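Local coordinates for protein TRAP dicarboxylate transporter, DctP subunit (Anaerococcus prevoti, PDB 4N91) that binds D-glucuronate, as either anomer, and probably serves as the extracytoplasmic solute-binding component of a TRAP transport system, at residues V35-S40 against I66-S71; A151-F156 against Y234-M239; K161-P166 against K301-A306. One frame throughout, in Å; residues are numbered along the deposited sequence.

Contact 1. Residues V35-S40 against I66-S71; sequences VGHNQS and IQVYPS. With BDP (beta-D-glucopyranuronic acid), chain C.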
loop_
_atom_site.group_PDB
_atom_site.type_symbol
_atom_site.label_atom_id
_atom_site.label_comp_id
_atom_site.label_asym_id
_atom_site.label_seq_id
_atom_site.Cartn_x
_atom_site.Cartn_y
_atom_site.Cartn_z
ATOM N N VAL A 35 4.965 3.407 16.986
ATOM C CA VAL A 35 4.464 2.759 15.792
ATOM C C VAL A 35 3.578 3.773 15.086
ATOM O O VAL A 35 2.664 4.355 15.696
ATOM C CB VAL A 35 3.610 1.532 16.129
ATOM C CG1 VAL A 35 3.129 0.866 14.842
ATOM C CG2 VAL A 35 4.387 0.548 17.019
ATOM N N GLY A 36 3.874 4.040 13.827
ATOM C CA GLY A 36 3.079 4.989 13.086
ATOM C C GLY A 36 2.406 4.475 11.840
ATOM O O GLY A 36 2.905 3.583 11.148
ATOM N N HIS A 37 1.272 5.094 11.519
ATOM C CA HIS A 37 0.617 4.878 10.248
ATOM C C HIS A 37 -0.236 6.090 9.873
ATOM O O HIS A 37 -0.384 7.005 10.682
ATOM C CB HIS A 37 -0.203 3.589 10.267
ATOM C CG HIS A 37 -1.415 3.655 11.139
ATOM N ND1 HIS A 37 -2.625 4.114 10.676
ATOM C CD2 HIS A 37 -1.604 3.354 12.445
ATOM C CE1 HIS A 37 -3.516 4.077 11.643
ATOM N NE2 HIS A 37 -2.928 3.588 12.719
ATOM N N ASN A 38 -0.736 6.129 8.640
ATOM C CA ASN A 38 -1.385 7.319 8.114
ATOM C C ASN A 38 -2.899 7.234 7.983
ATOM O O ASN A 38 -3.518 8.097 7.373
ATOM C CB ASN A 38 -0.770 7.714 6.773
ATOM C CG ASN A 38 -1.117 6.764 5.647
ATOM O OD1 ASN A 38 -1.775 5.747 5.839
ATOM N ND2 ASN A 38 -0.674 7.114 4.441
ATOM N N GLN A 39 -3.484 6.181 8.530
ATOM C CA GLN A 39 -4.925 5.899 8.402
ATOM C C GLN A 39 -5.699 6.366 9.619
ATOM O O GLN A 39 -5.147 6.620 10.686
ATOM C CB GLN A 39 -5.182 4.409 8.196
ATOM C CG GLN A 39 -4.380 3.795 7.037
ATOM C CD GLN A 39 -4.919 4.131 5.665
ATOM O OE1 GLN A 39 -5.803 4.984 5.480
ATOM N NE2 GLN A 39 -4.378 3.450 4.675
ATOM N N SER A 40 -7.012 6.440 9.463
ATOM C CA SER A 40 -7.862 6.761 10.585
ATOM C C SER A 40 -7.886 5.645 11.618
ATOM O O SER A 40 -7.488 4.485 11.355
ATOM C CB SER A 40 -9.277 7.006 10.096
ATOM O OG SER A 40 -9.984 5.804 9.923
ATOM N N ILE A 66 3.770 -0.166 23.901
ATOM C CA ILE A 66 3.623 0.080 22.463
ATOM C C ILE A 66 2.648 1.231 22.242
ATOM O O ILE A 66 1.518 1.194 22.721
ATOM C CB ILE A 66 3.178 -1.205 21.736
ATOM C CG1 ILE A 66 4.354 -2.189 21.695
ATOM C CG2 ILE A 66 2.684 -0.903 20.341
ATOM C CD1 ILE A 66 3.994 -3.570 21.236
ATOM N N GLN A 67 3.097 2.277 21.546
ATOM C CA GLN A 67 2.246 3.427 21.278
ATOM C C GLN A 67 1.979 3.583 19.791
ATOM O O GLN A 67 2.913 3.684 19.008
ATOM C CB GLN A 67 2.900 4.682 21.830
ATOM C CG GLN A 67 3.054 4.628 23.329
ATOM C CD GLN A 67 3.778 5.830 23.891
ATOM O OE1 GLN A 67 4.242 6.700 23.149
ATOM N NE2 GLN A 67 3.899 5.874 25.219
ATOM N N VAL A 68 0.699 3.581 19.417
ATOM C CA VAL A 68 0.308 3.599 18.017
ATOM C C VAL A 68 -0.173 5.008 17.677
ATOM O O VAL A 68 -1.033 5.558 18.349
ATOM C CB VAL A 68 -0.787 2.560 17.704
ATOM C CG1 VAL A 68 -1.163 2.606 16.213
ATOM C CG2 VAL A 68 -0.359 1.183 18.102
ATOM N N TYR A 69 0.431 5.600 16.651
ATOM C CA TYR A 69 0.124 6.940 16.213
ATOM C C TYR A 69 -0.552 6.911 14.841
ATOM O O TYR A 69 0.120 6.784 13.802
ATOM C CB TYR A 69 1.407 7.777 16.128
ATOM C CG TYR A 69 2.088 8.019 17.456
ATOM C CD1 TYR A 69 2.928 7.074 18.015
ATOM C CD2 TYR A 69 1.887 9.215 18.149
ATOM C CE1 TYR A 69 3.549 7.291 19.232
ATOM C CE2 TYR A 69 2.504 9.429 19.373
ATOM C CZ TYR A 69 3.321 8.459 19.904
ATOM O OH TYR A 69 3.957 8.659 21.113
ATOM N N PRO A 70 -1.882 7.061 14.817
ATOM C CA PRO A 70 -2.607 7.002 13.551
ATOM C C PRO A 70 -2.585 8.337 12.803
ATOM O O PRO A 70 -1.955 9.289 13.262
ATOM C CB PRO A 70 -4.032 6.694 14.003
ATOM C CG PRO A 70 -4.142 7.458 15.276
ATOM C CD PRO A 70 -2.796 7.279 15.955
ATOM N N SER A 71 -3.251 8.363 11.651
ATOM C CA SER A 71 -3.594 9.603 10.928
ATOM C C SER A 71 -2.459 10.618 10.780
ATOM O O SER A 71 -2.630 11.857 10.951
ATOM C CB SER A 71 -4.817 10.240 11.576
ATOM O OG SER A 71 -4.577 10.460 12.939
HETATM C C1 BDP C . -3.708 3.428 0.652
HETATM C C2 BDP C . -2.593 2.746 1.301
HETATM C C3 BDP C . -1.733 3.735 2.033
HETATM C C4 BDP C . -1.218 4.732 1.145
HETATM C C5 BDP C . -2.341 5.383 0.437
HETATM C C6 BDP C . -1.846 6.365 -0.656
HETATM O O2 BDP C . -3.282 2.002 2.383
HETATM O O3 BDP C . -0.638 3.037 2.713
HETATM O O4 BDP C . -0.434 5.639 1.730
HETATM O O5 BDP C . -3.169 4.387 -0.258
HETATM O O6A BDP C . -1.069 7.260 -0.256
HETATM O O1 BDP C . -4.316 2.466 -0.247
HETATM O O6B BDP C . -2.405 6.356 -1.776
#
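The imidazole of His37 lies against Pro70, whose CA sits 3.7 Å from the centroid of the His37 ring and 21° off its normal, which meets the criterion for a CH-pi contact over one face. The same ring receives Val68 CG1 at its edge, in plane, at 3.9 Å from His37 CD2. His37 CG stands between the backbone N and the carbonyl carbon (chi1 70°), and the ring at the end of the side chain comes up to Pro70. Both ring nitrogens are engaged: ND1 accepts the backbone N-H of Gln39 at 3.1 Å, and NE2 bonds to His46 ND1 of helix 44-60. An alanine here would probably leave Gln39 N without this acceptor and open a gap beside Pro70, giving the loop at Asn38 and Gln39 more freedom to shift.

The ring follows directly on parallel strand pairing: Gln67 O receives Val35 N, Val35 O receives Tyr69 N at 2.7 Å, and Tyr69 O receives His37 N. Past the strand ends the two chains stay joined through Ser71 N, 2.8 Å from Gln39 O, with the donor 36° out of the carbonyl plane. This loop presents Asn38 ND2 to the sugar at 3.1 Å from O4 of the beta-glucuronate, while Gln39 NE2 comes within 2.9 Å of its O2. Val35 CG2 and Ile66 CG2 add apolar contact beside the strands. Strand 31-36, helix 44-60 and strand 64-69 form a beta-alpha-beta unit, and ligand-binding residues carried just beyond a strand's C-terminal end are characteristic of periplasmic-binding-protein folds.

Contact 2. Residues A151-F156 against Y234-M239; sequences AGSRSF and YDMHQM. With BDP (beta-D-glucopyranuronic acid), chain C.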
loop_
_atom_site.group_PDB
_atom_site.type_symbol
_atom_site.label_atom_id
_atom_site.label_comp_id
_atom_site.label_asym_id
_atom_site.label_seq_id
_atom_site.Cartn_x
_atom_site.Cartn_y
_atom_site.Cartn_z
ATOM N N ALA A 151 -4.282 -3.784 1.021
ATOM C CA ALA A 151 -4.843 -2.498 0.604
ATOM C C ALA A 151 -5.655 -2.670 -0.685
ATOM O O ALA A 151 -5.837 -1.724 -1.452
ATOM C CB ALA A 151 -3.747 -1.472 0.429
ATOM N N GLY A 152 -6.173 -3.874 -0.927
ATOM C CA GLY A 152 -7.043 -4.091 -2.077
ATOM C C GLY A 152 -6.375 -3.772 -3.395
ATOM O O GLY A 152 -5.170 -3.948 -3.537
ATOM N N SER A 153 -7.157 -3.306 -4.368
ATOM C CA SER A 153 -6.630 -2.915 -5.661
ATOM C C SER A 153 -6.876 -1.422 -5.883
ATOM O O SER A 153 -7.783 -0.847 -5.285
ATOM C CB SER A 153 -7.285 -3.711 -6.804
ATOM O OG SER A 153 -8.656 -3.390 -6.916
ATOM N N ARG A 154 -6.041 -0.813 -6.721
ATOM C CA ARG A 154 -6.131 0.606 -7.002
ATOM C C ARG A 154 -6.769 0.837 -8.359
ATOM O O ARG A 154 -6.392 0.217 -9.355
ATOM C CB ARG A 154 -4.747 1.250 -6.953
ATOM C CG ARG A 154 -4.097 1.074 -5.586
ATOM C CD ARG A 154 -2.749 1.635 -5.506
ATOM N NE ARG A 154 -2.682 3.100 -5.513
ATOM C CZ ARG A 154 -2.611 3.858 -4.427
ATOM N NH1 ARG A 154 -2.655 3.313 -3.211
ATOM N NH2 ARG A 154 -2.495 5.173 -4.560
ATOM N N SER A 155 -7.755 1.721 -8.380
ATOM C CA SER A 155 -8.465 2.103 -9.580
ATOM C C SER A 155 -8.646 3.616 -9.617
ATOM O O SER A 155 -8.671 4.248 -8.564
ATOM C CB SER A 155 -9.854 1.490 -9.560
ATOM O OG SER A 155 -9.804 0.095 -9.801
ATOM N N PHE A 156 -8.885 4.167 -10.814
ATOM C CA PHE A 156 -9.065 5.611 -10.987
ATOM C C PHE A 156 -10.409 6.117 -10.491
ATOM O O PHE A 156 -11.456 5.495 -10.713
ATOM C CB PHE A 156 -8.884 5.975 -12.464
ATOM C CG PHE A 156 -7.476 5.791 -12.942
ATOM C CD1 PHE A 156 -6.477 6.598 -12.467
ATOM C CD2 PHE A 156 -7.148 4.790 -13.858
ATOM C CE1 PHE A 156 -5.162 6.408 -12.869
ATOM C CE2 PHE A 156 -5.855 4.612 -14.261
ATOM C CZ PHE A 156 -4.858 5.409 -13.767
ATOM N N TYR A 234 -13.313 0.788 -12.175
ATOM C CA TYR A 234 -12.542 -0.368 -11.768
ATOM C C TYR A 234 -11.576 -0.886 -12.830
ATOM O O TYR A 234 -11.737 -2.004 -13.350
ATOM C CB TYR A 234 -13.491 -1.482 -11.347
ATOM C CG TYR A 234 -14.051 -1.403 -9.931
ATOM C CD1 TYR A 234 -13.266 -1.752 -8.841
ATOM C CD2 TYR A 234 -15.361 -1.039 -9.681
ATOM C CE1 TYR A 234 -13.751 -1.723 -7.568
ATOM C CE2 TYR A 234 -15.857 -0.993 -8.383
ATOM C CZ TYR A 234 -15.040 -1.361 -7.335
ATOM O OH TYR A 234 -15.525 -1.365 -6.060
ATOM N N ASP A 235 -10.580 -0.079 -13.153
ATOM C CA ASP A 235 -9.537 -0.536 -14.054
ATOM C C ASP A 235 -8.556 -1.459 -13.316
ATOM O O ASP A 235 -7.855 -2.246 -13.946
ATOM C CB ASP A 235 -8.818 0.632 -14.698
ATOM C CG ASP A 235 -7.982 1.412 -13.720
ATOM O OD1 ASP A 235 -8.578 1.943 -12.768
ATOM O OD2 ASP A 235 -6.741 1.500 -13.904
HETATM N N MSE A 236 -8.514 -1.337 -11.986
HETATM C CA MSE A 236 -7.727 -2.214 -11.096
HETATM C C MSE A 236 -6.274 -2.424 -11.570
HETATM O O MSE A 236 -5.785 -3.565 -11.728
HETATM C CB MSE A 236 -8.467 -3.549 -10.906
HETATM C CG MSE A 236 -9.803 -3.380 -10.200
HETATM SE SE MSE A 236 -10.870 -5.011 -10.164
HETATM C CE MSE A 236 -9.737 -6.005 -8.934
ATOM N N HIS A 237 -5.562 -1.315 -11.739
ATOM C CA HIS A 237 -4.246 -1.352 -12.363
ATOM C C HIS A 237 -3.163 -1.930 -11.483
ATOM O O HIS A 237 -2.173 -2.454 -11.999
ATOM C CB HIS A 237 -3.810 0.018 -12.881
ATOM C CG HIS A 237 -4.051 1.146 -11.930
ATOM N ND1 HIS A 237 -5.119 1.999 -12.071
ATOM C CD2 HIS A 237 -3.351 1.597 -10.862
ATOM C CE1 HIS A 237 -5.090 2.909 -11.119
ATOM N NE2 HIS A 237 -4.027 2.692 -10.375
ATOM N N GLN A 238 -3.329 -1.848 -10.171
ATOM C CA GLN A 238 -2.327 -2.389 -9.252
ATOM C C GLN A 238 -2.965 -2.982 -8.016
ATOM O O GLN A 238 -4.084 -2.584 -7.609
ATOM C CB GLN A 238 -1.339 -1.336 -8.779
ATOM C CG GLN A 238 -0.445 -0.746 -9.834
ATOM C CD GLN A 238 0.198 0.521 -9.323
ATOM O OE1 GLN A 238 -0.488 1.497 -8.916
ATOM N NE2 GLN A 238 1.506 0.520 -9.297
HETATM N N MSE A 239 -2.244 -3.941 -7.427
HETATM C CA MSE A 239 -2.528 -4.438 -6.090
HETATM C C MSE A 239 -1.258 -4.198 -5.299
HETATM O O MSE A 239 -0.292 -4.955 -5.409
HETATM C CB MSE A 239 -2.919 -5.909 -6.077
HETATM C CG MSE A 239 -4.075 -6.178 -6.957
HETATM SE SE MSE A 239 -4.631 -8.035 -6.821
HETATM C CE MSE A 239 -5.973 -7.793 -5.384
HETATM C C1 BDP C . -3.708 3.428 0.652
HETATM C C2 BDP C . -2.593 2.746 1.301
HETATM C C3 BDP C . -1.733 3.735 2.033
HETATM C C4 BDP C . -1.218 4.732 1.145
HETATM C C5 BDP C . -2.341 5.383 0.437
HETATM C C6 BDP C . -1.846 6.365 -0.656
HETATM O O2 BDP C . -3.282 2.002 2.383
HETATM O O3 BDP C . -0.638 3.037 2.713
HETATM O O4 BDP C . -0.434 5.639 1.730
HETATM O O5 BDP C . -3.169 4.387 -0.258
HETATM O O6A BDP C . -1.069 7.260 -0.256
HETATM O O1 BDP C . -4.316 2.466 -0.247
HETATM O O6B BDP C . -2.405 6.356 -1.776
#
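Arg154 O is approached by two successive residues of the facing strand: His237 N makes a weak, bent bond to it at 3.0 Å, and Met236 CA directs a C-H toward it. The same oxygen stands over the centre of one face of the His237 imidazole, 3.4 Å above its plane. A straighter bond, 165° at the hydrogen, runs from Arg154 N to Gln238 O. Further along, side chains replace regular backbone pairing: Ser155 OG accepts Met236 N, and Asp235 OD1 accepts Phe156 N at 3.0 Å, nearly along its C-O axis.

Strands 154-158 and 231-238 are antiparallel neighbours in a four-stranded mixed sheet, but their short segments here run at 132°, so the weak and side-chain bonds mark an irregular end of the pairing. Asp235 CG lies between the backbone N and the carbonyl carbon (chi1 69°), and the carboxylate it carries faces both segments, OD2 lying 2.5 Å from His237 ND1, a distance so short that its exact length is doubtful. The imidazole has its CE1 over the centre of the Phe156 ring, 3.6 Å above its plane; the two rings meet obliquely. His237 NE2 bonds to Glu214 OE2, the oxygen that also forms a salt bridge with Arg154 NE, so one second-shell carboxylate holds both side chains.

From the same arginine the guanidinium extends to the ligand. NH2 donates to O6B of the beta-glucuronate carboxylate at 3.0 Å, NH1 reaches the ring oxygen O5 of the sugar at 3.2 Å, and a second bond from NH1 to O6B is weak.

Contact 3. Residues K161-P166 against K301-A306; sequences KPVNSP and KPFVDA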
loop_
_atom_site.group_PDB
_atom_site.type_symbol
_atom_site.label_atom_id
_atom_site.label_comp_id
_atom_site.label_asym_id
_atom_site.label_seq_id
_atom_site.Cartn_x
_atom_site.Cartn_y
_atom_site.Cartn_z
ATOM N N LYS A 161 -15.258 13.953 -15.154
ATOM C CA LYS A 161 -15.559 13.081 -16.275
ATOM C C LYS A 161 -15.227 11.649 -15.946
ATOM O O LYS A 161 -14.167 11.354 -15.395
ATOM C CB LYS A 161 -14.788 13.501 -17.518
ATOM C CG LYS A 161 -15.172 14.876 -18.046
ATOM C CD LYS A 161 -13.940 15.625 -18.508
ATOM C CE LYS A 161 -12.876 15.620 -17.414
ATOM N NZ LYS A 161 -12.179 16.920 -17.296
ATOM N N PRO A 162 -16.130 10.743 -16.311
ATOM C CA PRO A 162 -15.873 9.335 -16.051
ATOM C C PRO A 162 -14.728 8.786 -16.892
ATOM O O PRO A 162 -14.527 9.200 -18.032
ATOM C CB PRO A 162 -17.203 8.664 -16.439
ATOM C CG PRO A 162 -17.847 9.601 -17.378
ATOM C CD PRO A 162 -17.468 10.955 -16.913
ATOM N N VAL A 163 -14.001 7.838 -16.329
ATOM C CA VAL A 163 -12.932 7.151 -17.055
ATOM C C VAL A 163 -13.438 5.806 -17.563
ATOM O O VAL A 163 -13.804 4.913 -16.781
ATOM C CB VAL A 163 -11.698 6.976 -16.148
ATOM C CG1 VAL A 163 -10.601 6.219 -16.888
ATOM C CG2 VAL A 163 -11.217 8.345 -15.666
ATOM N N ASN A 164 -13.502 5.686 -18.879
ATOM C CA ASN A 164 -13.857 4.428 -19.534
ATOM C C ASN A 164 -12.678 3.729 -20.229
ATOM O O ASN A 164 -12.704 2.510 -20.440
ATOM C CB ASN A 164 -14.953 4.690 -20.541
ATOM C CG ASN A 164 -16.218 5.188 -19.885
ATOM O OD1 ASN A 164 -16.624 6.350 -20.056
ATOM N ND2 ASN A 164 -16.834 4.323 -19.109
ATOM N N SER A 165 -11.673 4.517 -20.595
ATOM C CA SER A 165 -10.462 4.001 -21.223
ATOM C C SER A 165 -9.341 4.997 -20.960
ATOM O O SER A 165 -9.578 6.107 -20.493
ATOM C CB SER A 165 -10.661 3.810 -22.719
ATOM O OG SER A 165 -10.759 5.064 -23.358
ATOM N N PRO A 166 -8.103 4.604 -21.259
ATOM C CA PRO A 166 -6.964 5.488 -21.026
ATOM C C PRO A 166 -7.100 6.877 -21.639
ATOM O O PRO A 166 -6.661 7.841 -21.009
ATOM C CB PRO A 166 -5.794 4.698 -21.646
ATOM C CG PRO A 166 -6.187 3.302 -21.466
ATOM C CD PRO A 166 -7.676 3.271 -21.711
ATOM N N LYS A 301 -8.625 -4.308 -20.829
ATOM C CA LYS A 301 -7.587 -4.581 -21.840
ATOM C C LYS A 301 -6.864 -3.327 -22.367
ATOM O O LYS A 301 -5.637 -3.327 -22.493
ATOM C CB LYS A 301 -8.149 -5.405 -23.002
ATOM C CG LYS A 301 -7.101 -5.678 -24.078
ATOM C CD LYS A 301 -7.494 -6.830 -24.998
ATOM C CE LYS A 301 -6.455 -7.015 -26.089
ATOM N NZ LYS A 301 -5.111 -7.305 -25.534
ATOM N N PRO A 302 -7.606 -2.241 -22.655
ATOM C CA PRO A 302 -6.873 -1.070 -23.143
ATOM C C PRO A 302 -5.907 -0.478 -22.101
ATOM O O PRO A 302 -4.861 0.066 -22.475
ATOM C CB PRO A 302 -7.983 -0.091 -23.501
ATOM C CG PRO A 302 -9.128 -0.959 -23.850
ATOM C CD PRO A 302 -9.052 -2.110 -22.882
ATOM N N PHE A 303 -6.234 -0.597 -20.817
ATOM C CA PHE A 303 -5.329 -0.122 -19.767
ATOM C C PHE A 303 -4.096 -1.029 -19.733
ATOM O O PHE A 303 -2.965 -0.559 -19.715
ATOM C CB PHE A 303 -6.013 -0.090 -18.404
ATOM C CG PHE A 303 -7.128 0.923 -18.301
ATOM C CD1 PHE A 303 -6.880 2.208 -17.835
ATOM C CD2 PHE A 303 -8.415 0.590 -18.662
ATOM C CE1 PHE A 303 -7.883 3.143 -17.742
ATOM C CE2 PHE A 303 -9.450 1.528 -18.564
ATOM C CZ PHE A 303 -9.180 2.806 -18.095
ATOM N N VAL A 304 -4.326 -2.337 -19.765
ATOM C CA VAL A 304 -3.237 -3.318 -19.732
ATOM C C VAL A 304 -2.271 -3.030 -20.864
ATOM O O VAL A 304 -1.072 -2.944 -20.661
ATOM C CB VAL A 304 -3.785 -4.747 -19.862
ATOM C CG1 VAL A 304 -2.650 -5.751 -19.982
ATOM C CG2 VAL A 304 -4.679 -5.087 -18.663
ATOM N N ASP A 305 -2.803 -2.847 -22.067
ATOM C CA ASP A 305 -1.957 -2.662 -23.240
ATOM C C ASP A 305 -1.189 -1.336 -23.176
ATOM O O ASP A 305 -0.010 -1.273 -23.569
ATOM C CB ASP A 305 -2.811 -2.734 -24.514
ATOM C CG ASP A 305 -3.350 -4.144 -24.786
ATOM O OD1 ASP A 305 -2.847 -5.118 -24.192
ATOM O OD2 ASP A 305 -4.282 -4.278 -25.595
ATOM N N ALA A 306 -1.823 -0.289 -22.648
ATOM C CA ALA A 306 -1.185 1.023 -22.560
ATOM C C ALA A 306 0.011 1.007 -21.621
ATOM O O ALA A 306 0.998 1.699 -21.861
ATOM C CB ALA A 306 -2.168 2.084 -22.089
#
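Pro166 lays its ring over Phe303: CD of the proline is 3.8 Å from the centroid of the Phe303 ring and 5° off its normal, a CH-pi contact centred on the face. The pairing ties the loop between strands 154-158 and 173-176 to the first turn of helix 301-317, at the periphery of the solute-binding-protein fold. Phe303 CG is anti to its own carbonyl carbon (chi1 -66°), and from there the ring extends off the helix to the loop. Its edge meets Val163, with CG1 in the ring plane and 3.9 Å from Phe303 CZ. Ser165 CA approaches the same CZ at 3.6 Å, from an oblique direction. The side chains that meet across the contact are apolar.

Within the loop, Asp168 OD2 accepts both Asn164 N and Ser165 N, while on the helix side Phe303 also touches Tyr113. Pro166 further fits against the helix surface, its CD 3.8 Å from Pro302 CB and its CG 4.2 Å from Ala306 CB.

Contacts 1 and 2 lie on opposite sides of the chain's centre, their own centres about 24 Å apart and their nearest atoms about 7 Å apart; what they share is the glucuronate, reached from the two sides by Asn38 and Arg154. Gln77, Arg175 and Asn215 also hydrogen-bond to the sugar. Contact 3 holds no pocket residue: the side chain of Phe303 is about 11 Å from that of Arg154. It nevertheless abuts contact 2, since Asp235 CB packs 4.0 Å from Phe303 CD2, and the segments of these two contacts alternate along the chain. Contact 1 remains remote from contact 3, with about 22 Å between nearest atoms.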